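PDB 6BQ6: thermospermine synthase from Medicago truncatula, which probably transfers an aminopropyl group from decarboxylated S-adenosylmethionine to spermidine, giving thermospermine and methylthioadenosine in polyamine synthesis. Local coordinates for residues G52-Q55 / Y56-I59; E112-T115 / A116-L119; I233-T236 / L237-V240. One frame throughout, in Å; residues are numbered along the deposited sequence. Where two conformers were deposited one is given.

Contact 1 of 3, residues G52-Q55 / Y56-I59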
loop_
_atom_site.group_PDB
_atom_site.type_symbol
_atom_site.label_atom_id
_atom_site.label_comp_id
_atom_site.label_asym_id
_atom_site.label_seq_id
_atom_site.Cartn_x
_atom_site.Cartn_y
_atom_site.Cartn_z
ATOM N N GLY B 52 2.921 -12.964 -17.375
ATOM C CA GLY B 52 3.803 -13.169 -18.541
ATOM C C GLY B 52 4.148 -11.873 -19.249
ATOM O O GLY B 52 4.002 -10.807 -18.645
ATOM N N ALA B 53 4.612 -11.963 -20.507
ATOM C CA ALA B 53 4.860 -10.778 -21.349
ATOM C C ALA B 53 5.263 -10.997 -22.815
ATOM O O ALA B 53 6.038 -11.905 -23.095
ATOM C CB ALA B 53 5.922 -9.935 -20.715
ATOM N N SER B 54 4.835 -10.070 -23.694
ATOM C CA SER B 54 5.352 -9.904 -25.062
ATOM C C SER B 54 6.313 -8.718 -24.977
ATOM O O SER B 54 6.407 -8.088 -23.927
ATOM C CB SER B 54 4.197 -9.595 -26.007
ATOM O OG SER B 54 3.749 -8.251 -25.836
ATOM N N GLN B 55 6.987 -8.358 -26.077
ATOM C CA GLN B 55 7.850 -7.154 -26.013
ATOM C C GLN B 55 7.042 -5.879 -25.954
ATOM O O GLN B 55 7.583 -4.842 -25.555
ATOM C CB GLN B 55 9.009 -7.084 -27.066
ATOM C CG GLN B 55 8.678 -6.970 -28.526
ATOM C CD GLN B 55 8.352 -5.544 -28.968
ATOM O OE1 GLN B 55 9.191 -4.632 -28.933
ATOM N NE2 GLN B 55 7.138 -5.361 -29.413
ATOM N N TYR B 56 5.746 -5.952 -26.285
ATOM C CA TYR B 56 4.854 -4.818 -26.086
ATOM C C TYR B 56 4.451 -4.608 -24.644
ATOM O O TYR B 56 4.325 -3.457 -24.211
ATOM C CB TYR B 56 3.568 -4.945 -26.902
ATOM C CG TYR B 56 3.809 -4.862 -28.352
ATOM C CD1 TYR B 56 4.098 -3.628 -28.948
ATOM C CD2 TYR B 56 3.757 -5.987 -29.143
ATOM C CE1 TYR B 56 4.342 -3.552 -30.301
ATOM C CE2 TYR B 56 3.998 -5.919 -30.501
ATOM C CZ TYR B 56 4.304 -4.693 -31.065
ATOM O OH TYR B 56 4.568 -4.613 -32.414
ATOM N N GLN B 57 4.176 -5.679 -23.904
ATOM C CA GLN B 57 3.539 -5.498 -22.579
ATOM C C GLN B 57 3.468 -6.788 -21.773
ATOM O O GLN B 57 3.405 -7.854 -22.352
ATOM C CB GLN B 57 2.114 -4.929 -22.739
ATOM C CG GLN B 57 1.189 -5.852 -23.520
ATOM C CD GLN B 57 0.067 -5.119 -24.237
ATOM O OE1 GLN B 57 -0.483 -4.151 -23.715
ATOM N NE2 GLN B 57 -0.282 -5.589 -25.419
ATOM N N ASP B 58 3.537 -6.667 -20.444
ATOM C CA ASP B 58 3.291 -7.766 -19.522
ATOM C C ASP B 58 1.796 -8.025 -19.443
ATOM O O ASP B 58 1.013 -7.123 -19.616
ATOM C CB ASP B 58 3.795 -7.463 -18.105
ATOM C CG ASP B 58 5.327 -7.348 -18.022
ATOM O OD1 ASP B 58 6.045 -7.719 -18.986
ATOM O OD2 ASP B 58 5.800 -6.848 -16.981
ATOM N N ILE B 59 1.451 -9.276 -19.200
ATOM C CA ILE B 59 0.092 -9.762 -19.239
ATOM C C ILE B 59 -0.123 -10.548 -17.966
ATOM O O ILE B 59 0.708 -11.351 -17.625
ATOM C CB ILE B 59 -0.111 -10.708 -20.452
ATOM C CG1 ILE B 59 0.317 -9.981 -21.736
ATOM C CG2 ILE B 59 -1.556 -11.162 -20.485
ATOM C CD1 ILE B 59 0.666 -10.855 -22.912
HETATM O O HOH W 1 6.643 -6.391 -21.710
#
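Ser54 and Gln57 close the two-residue turn of a beta hairpin. The hairpin pairs strand 47-53 with strand 58-64 in the four-stranded antiparallel sheet of the N-terminal tetramerisation region. Ser54 N donates to Gln57 O at 3.0 Å. Farther down the ladder, Gly52 is modelled in two positions. In the conformer described it forms a hydrogen-bonded antiparallel pair with Ile59, whose details are less certain. Asp58 N turns outward, to Asp74 OD1 on the far side of its strand.

The turn is held by the serine hydroxyl. With chi1 at 75°, OG lies between the backbone N and the carbonyl carbon and reaches forward over the turn. Ser54 OG accepts from Gln57 N at 3.2 Å and takes a weak bond from Tyr56 N, the pair having the form of an ST motif. Gln57 N also has a weak bond to Ser54 O. Asp134 OD2 binds both Ser54 OG and Gln57 NE2, tying the turn to the loop before helix 135-144 and holding the amide end of Gln57, a residue that contacts adenosine in a structure of this protein. Ile59 packs on Val137 and Phe140 of that helix.

A water satisfies two acceptors at once. It donates to Ser54 O at 2.8 Å and to Asp58 OD1 at 3.1 Å, bridging the turn to the second strand. At the tip, Gln55 folds back because its chain bends at chi2 (81°). Its amide stands almost upright on the Tyr56 ring, the two planes 80° apart. Gln55 NE2 sits over the ring centre, 3.1 Å above the plane, and comes within 3.3 Å of Tyr56 CZ.

Contact 2 of 3, residues E112-T115 / A116-L119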
loop_
_atom_site.group_PDB
_atom_site.type_symbol
_atom_site.label_atom_id
_atom_site.label_comp_id
_atom_site.label_asym_id
_atom_site.label_seq_id
_atom_site.Cartn_x
_atom_site.Cartn_y
_atom_site.Cartn_z
ATOM N N GLU B 112 -8.980 -8.852 -26.529
ATOM C CA GLU B 112 -9.534 -9.721 -25.490
ATOM C C GLU B 112 -10.648 -10.621 -25.998
ATOM O O GLU B 112 -10.919 -11.684 -25.416
ATOM C CB GLU B 112 -10.058 -8.876 -24.338
ATOM C CG GLU B 112 -9.039 -7.914 -23.802
ATOM C CD GLU B 112 -9.630 -6.924 -22.814
ATOM O OE1 GLU B 112 -10.684 -7.231 -22.194
ATOM O OE2 GLU B 112 -9.018 -5.813 -22.690
ATOM N N GLY B 113 -11.309 -10.191 -27.068
ATOM C CA GLY B 113 -12.401 -10.903 -27.670
ATOM C C GLY B 113 -13.761 -10.378 -27.261
ATOM O O GLY B 113 -14.764 -10.800 -27.826
ATOM N N SER B 114 -13.817 -9.494 -26.252
ATOM C CA SER B 114 -15.080 -9.033 -25.742
ATOM C C SER B 114 -15.827 -8.065 -26.652
ATOM O O SER B 114 -17.042 -8.056 -26.740
ATOM C CB SER B 114 -14.946 -8.476 -24.338
ATOM O OG SER B 114 -14.420 -9.441 -23.472
ATOM N N THR B 115 -15.073 -7.201 -27.329
ATOM C CA THR B 115 -15.639 -6.336 -28.315
ATOM C C THR B 115 -16.223 -7.147 -29.450
ATOM O O THR B 115 -17.339 -6.903 -29.847
ATOM C CB THR B 115 -14.568 -5.361 -28.781
ATOM O OG1 THR B 115 -14.188 -4.579 -27.643
ATOM C CG2 THR B 115 -15.059 -4.458 -29.852
ATOM N N ALA B 116 -15.443 -8.095 -29.947
ATOM C CA ALA B 116 -15.899 -8.997 -30.975
ATOM C C ALA B 116 -17.179 -9.730 -30.507
ATOM O O ALA B 116 -18.137 -9.825 -31.253
ATOM C CB ALA B 116 -14.825 -10.005 -31.322
ATOM N N ARG B 117 -17.150 -10.232 -29.279
ATOM C CA ARG B 117 -18.304 -10.958 -28.722
ATOM C C ARG B 117 -19.580 -10.112 -28.826
ATOM O O ARG B 117 -20.637 -10.576 -29.296
ATOM C CB ARG B 117 -18.039 -11.310 -27.259
ATOM C CG ARG B 117 -19.205 -12.002 -26.600
ATOM C CD ARG B 117 -18.988 -12.018 -25.125
ATOM N NE ARG B 117 -19.178 -10.709 -24.517
ATOM C CZ ARG B 117 -18.394 -10.159 -23.594
ATOM N NH1 ARG B 117 -17.263 -10.739 -23.199
ATOM N NH2 ARG B 117 -18.753 -8.976 -23.046
ATOM N N GLU B 118 -19.502 -8.851 -28.363
ATOM C CA GLU B 118 -20.691 -8.013 -28.432
ATOM C C GLU B 118 -21.145 -7.701 -29.869
ATOM O O GLU B 118 -22.316 -7.648 -30.155
ATOM C CB GLU B 118 -20.494 -6.722 -27.633
ATOM C CG GLU B 118 -20.335 -6.948 -26.142
ATOM C CD GLU B 118 -21.535 -7.681 -25.510
ATOM O OE1 GLU B 118 -22.696 -7.390 -25.809
ATOM O OE2 GLU B 118 -21.296 -8.577 -24.667
ATOM N N LEU B 119 -20.196 -7.413 -30.763
ATOM C CA LEU B 119 -20.502 -7.218 -32.174
ATOM C C LEU B 119 -21.211 -8.415 -32.797
ATOM O O LEU B 119 -22.168 -8.240 -33.530
ATOM C CB LEU B 119 -19.246 -6.961 -32.976
ATOM C CG LEU B 119 -18.609 -5.575 -32.735
ATOM C CD1 LEU B 119 -17.127 -5.536 -33.069
ATOM C CD2 LEU B 119 -19.366 -4.489 -33.452
#
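The peptide oxygens of Gly113, Ser114 and Thr115 accept the amides of Arg117, Glu118 and Leu119 in turn, as the first alpha-helical bonds of helix 114-120. Leu119 N to Thr115 O is the straightest, at 3.0 Å and 173°. Gly113 is the N-cap. Its positive phi of 99° would jam a CB against the preceding carbonyl oxygen, which calls for glycine.

Arg117 doubles back over the first turn. CG is anti to the backbone N (chi1 177°) and the chain bends at chi3, which lays the guanidinium over Ser114. Ser114 O lies over the centre of one guanidinium face, 4.0 Å from its plane. Arg117 NE and NH2 form a side-on salt bridge with Glu118 OE2, each at 3.0 Å. OE2 lies in the guanidinium plane, and the nitrogens meet it on its anti side, somewhat out of the carboxylate plane. Arg117 NH2 also pairs with Glu84, Asn148 binds both Arg117 NH1 and Ser114 OG, and Glu118 OE1 turns to Arg121 and His93.

Another side of the helix is apolar. Thr115 CG2 and Leu119 CD1 run side by side at 4.0 Å, against strand 104-107 and helix 84-98. Thr115 OG1 is bound to Asp181 OD2, the predicted proton acceptor.

Gly113 and Ala116, with Gly111, fit the GxGxxA pattern of a Rossmann-like strand-turn-helix, consistent with the methyltransferase-type, adenosine-binding fold of this family.

Contact 3 of 3, residues I233-T236 / L237-V240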
loop_
_atom_site.group_PDB
_atom_site.type_symbol
_atom_site.label_atom_id
_atom_site.label_comp_id
_atom_site.label_asym_id
_atom_site.label_seq_id
_atom_site.Cartn_x
_atom_site.Cartn_y
_atom_site.Cartn_z
ATOM N N ILE B 233 -10.249 13.936 -27.368
ATOM C CA ILE B 233 -10.772 13.002 -28.361
ATOM C C ILE B 233 -12.070 13.544 -28.978
ATOM O O ILE B 233 -12.248 13.570 -30.179
ATOM C CB ILE B 233 -10.997 11.620 -27.737
ATOM C CG1 ILE B 233 -9.642 10.948 -27.420
ATOM C CG2 ILE B 233 -11.783 10.740 -28.710
ATOM C CD1 ILE B 233 -9.728 9.652 -26.683
ATOM N N TYR B 234 -12.989 14.011 -28.137
ATOM C CA TYR B 234 -14.171 14.647 -28.626
ATOM C C TYR B 234 -13.845 15.795 -29.600
ATOM O O TYR B 234 -14.361 15.870 -30.681
ATOM C CB TYR B 234 -15.042 15.152 -27.455
ATOM C CG TYR B 234 -16.164 16.019 -27.902
ATOM C CD1 TYR B 234 -17.284 15.495 -28.502
ATOM C CD2 TYR B 234 -16.090 17.421 -27.766
ATOM C CE1 TYR B 234 -18.311 16.322 -28.963
ATOM C CE2 TYR B 234 -17.096 18.237 -28.204
ATOM C CZ TYR B 234 -18.221 17.709 -28.788
ATOM O OH TYR B 234 -19.231 18.531 -29.253
ATOM N N ASN B 235 -12.988 16.697 -29.179
ATOM C CA ASN B 235 -12.678 17.839 -30.029
ATOM C C ASN B 235 -11.981 17.464 -31.324
ATOM O O ASN B 235 -12.237 18.081 -32.364
ATOM C CB ASN B 235 -11.868 18.895 -29.280
ATOM C CG ASN B 235 -11.820 20.226 -30.043
ATOM O OD1 ASN B 235 -12.868 20.742 -30.451
ATOM N ND2 ASN B 235 -10.602 20.757 -30.286
ATOM N N THR B 236 -11.094 16.481 -31.259
ATOM C CA THR B 236 -10.400 16.021 -32.458
ATOM C C THR B 236 -11.426 15.481 -33.436
ATOM O O THR B 236 -11.450 15.853 -34.625
ATOM C CB THR B 236 -9.298 15.018 -32.117
ATOM O OG1 THR B 236 -8.373 15.615 -31.184
ATOM C CG2 THR B 236 -8.548 14.594 -33.358
ATOM N N LEU B 237 -12.347 14.635 -32.949
ATOM C CA LEU B 237 -13.398 14.127 -33.826
ATOM C C LEU B 237 -14.328 15.216 -34.375
ATOM O O LEU B 237 -14.795 15.097 -35.499
ATOM C CB LEU B 237 -14.194 13.022 -33.133
ATOM C CG LEU B 237 -13.445 11.704 -32.979
ATOM C CD1 LEU B 237 -14.105 10.805 -31.943
ATOM C CD2 LEU B 237 -13.319 10.996 -34.295
ATOM N N ARG B 238 -14.585 16.272 -33.596
ATOM C CA ARG B 238 -15.455 17.369 -34.023
ATOM C C ARG B 238 -14.828 18.103 -35.222
ATOM O O ARG B 238 -15.524 18.720 -36.056
ATOM C CB ARG B 238 -15.668 18.321 -32.814
ATOM C CG ARG B 238 -16.619 19.452 -33.057
ATOM C CD ARG B 238 -17.077 20.095 -31.742
ATOM N NE ARG B 238 -15.983 20.566 -30.873
ATOM C CZ ARG B 238 -16.132 21.477 -29.897
ATOM N NH1 ARG B 238 -15.116 21.842 -29.120
ATOM N NH2 ARG B 238 -17.320 22.031 -29.702
ATOM N N GLN B 239 -13.523 17.986 -35.367
ATOM C CA GLN B 239 -12.849 18.607 -36.547
ATOM C C GLN B 239 -13.018 17.825 -37.843
ATOM O O GLN B 239 -12.622 18.299 -38.917
ATOM C CB GLN B 239 -11.330 18.729 -36.316
ATOM C CG GLN B 239 -10.885 19.401 -35.037
ATOM C CD GLN B 239 -11.637 20.666 -34.748
ATOM O OE1 GLN B 239 -11.723 21.557 -35.614
ATOM N NE2 GLN B 239 -12.190 20.781 -33.547
ATOM N N VAL B 240 -13.471 16.579 -37.760
ATOM C CA VAL B 240 -13.489 15.680 -38.889
ATOM C C VAL B 240 -14.893 15.258 -39.305
ATOM O O VAL B 240 -15.155 15.101 -40.479
ATOM C CB VAL B 240 -12.655 14.417 -38.577
ATOM C CG1 VAL B 240 -12.638 13.417 -39.728
ATOM C CG2 VAL B 240 -11.228 14.810 -38.172
#
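Asn235 and Arg238 meet through their polar ends in a local contact along helix 230-238, which packs on the large mixed sheet. Arg238 reaches back along the helix with CG anti to its amide nitrogen (chi1 -176°) and a bend at chi3. It grips Asn235 OD1 side-on. NH1 donates to OD1 at 2.8 Å from above the carbonyl plane, and NE donates to the same OD1 at 3.1 Å within that plane. The amide and guanidinium planes stand 79° apart. Tyr234 CE2 lies over one guanidinium face, 3.7 Å above the centre, with the ring turned 43° from the guanidinium. Arg238 NH1 also binds Asn310 O, and Asn235 ND2 binds His314 O, so the pair joins this helix to the C-terminal segment. A leucine in place of Arg238 would probably leave Asn235 OD1 without its two donors and the Tyr234 ring without its flat charged neighbour.

Apolar side chains of the same helix face the Rossmann-like sheet. Ile233 CG2 and Leu237 CD1 lie side by side at 4.0 Å and press on strands 212-220 and 256-264, through Thr216 and Val261 among others.

Arg238 N bonds to Tyr234 O, four residues back. From Gln239 on, backbone bonds also span three residues. Gln239 N takes Thr236 O at 3.1 Å and holds Asn235 O only weakly. Val240 N likewise bonds to Leu237 O. The Gln239 side chain, bent at chi2, curls back and brings NE2 to Asn235 O at 2.9 Å, giving that carbonyl a stronger second donor.

Overall arrangement
Contact 1 lies at the surface, its centre about 21 Å from the centre of the chain, on a hairpin of the N-terminal region. Contacts 2 and 3 are largely buried and lie on opposite sides of that centre, in two helices against the Rossmann-like sheet. None touches another: contacts 1 and 2 come within about 9 Å at their nearest atoms, contacts 2 and 3 within about 15 Å. The hairpin is held by backbone bonds, a serine hydroxyl and a water. Both helices set apolar residues on the sheet and a side-on arginine elsewhere, which holds a carboxylate in contact 2 but a neutral amide in contact 3. Contact 2 opens its helix beside the predicted proton acceptor.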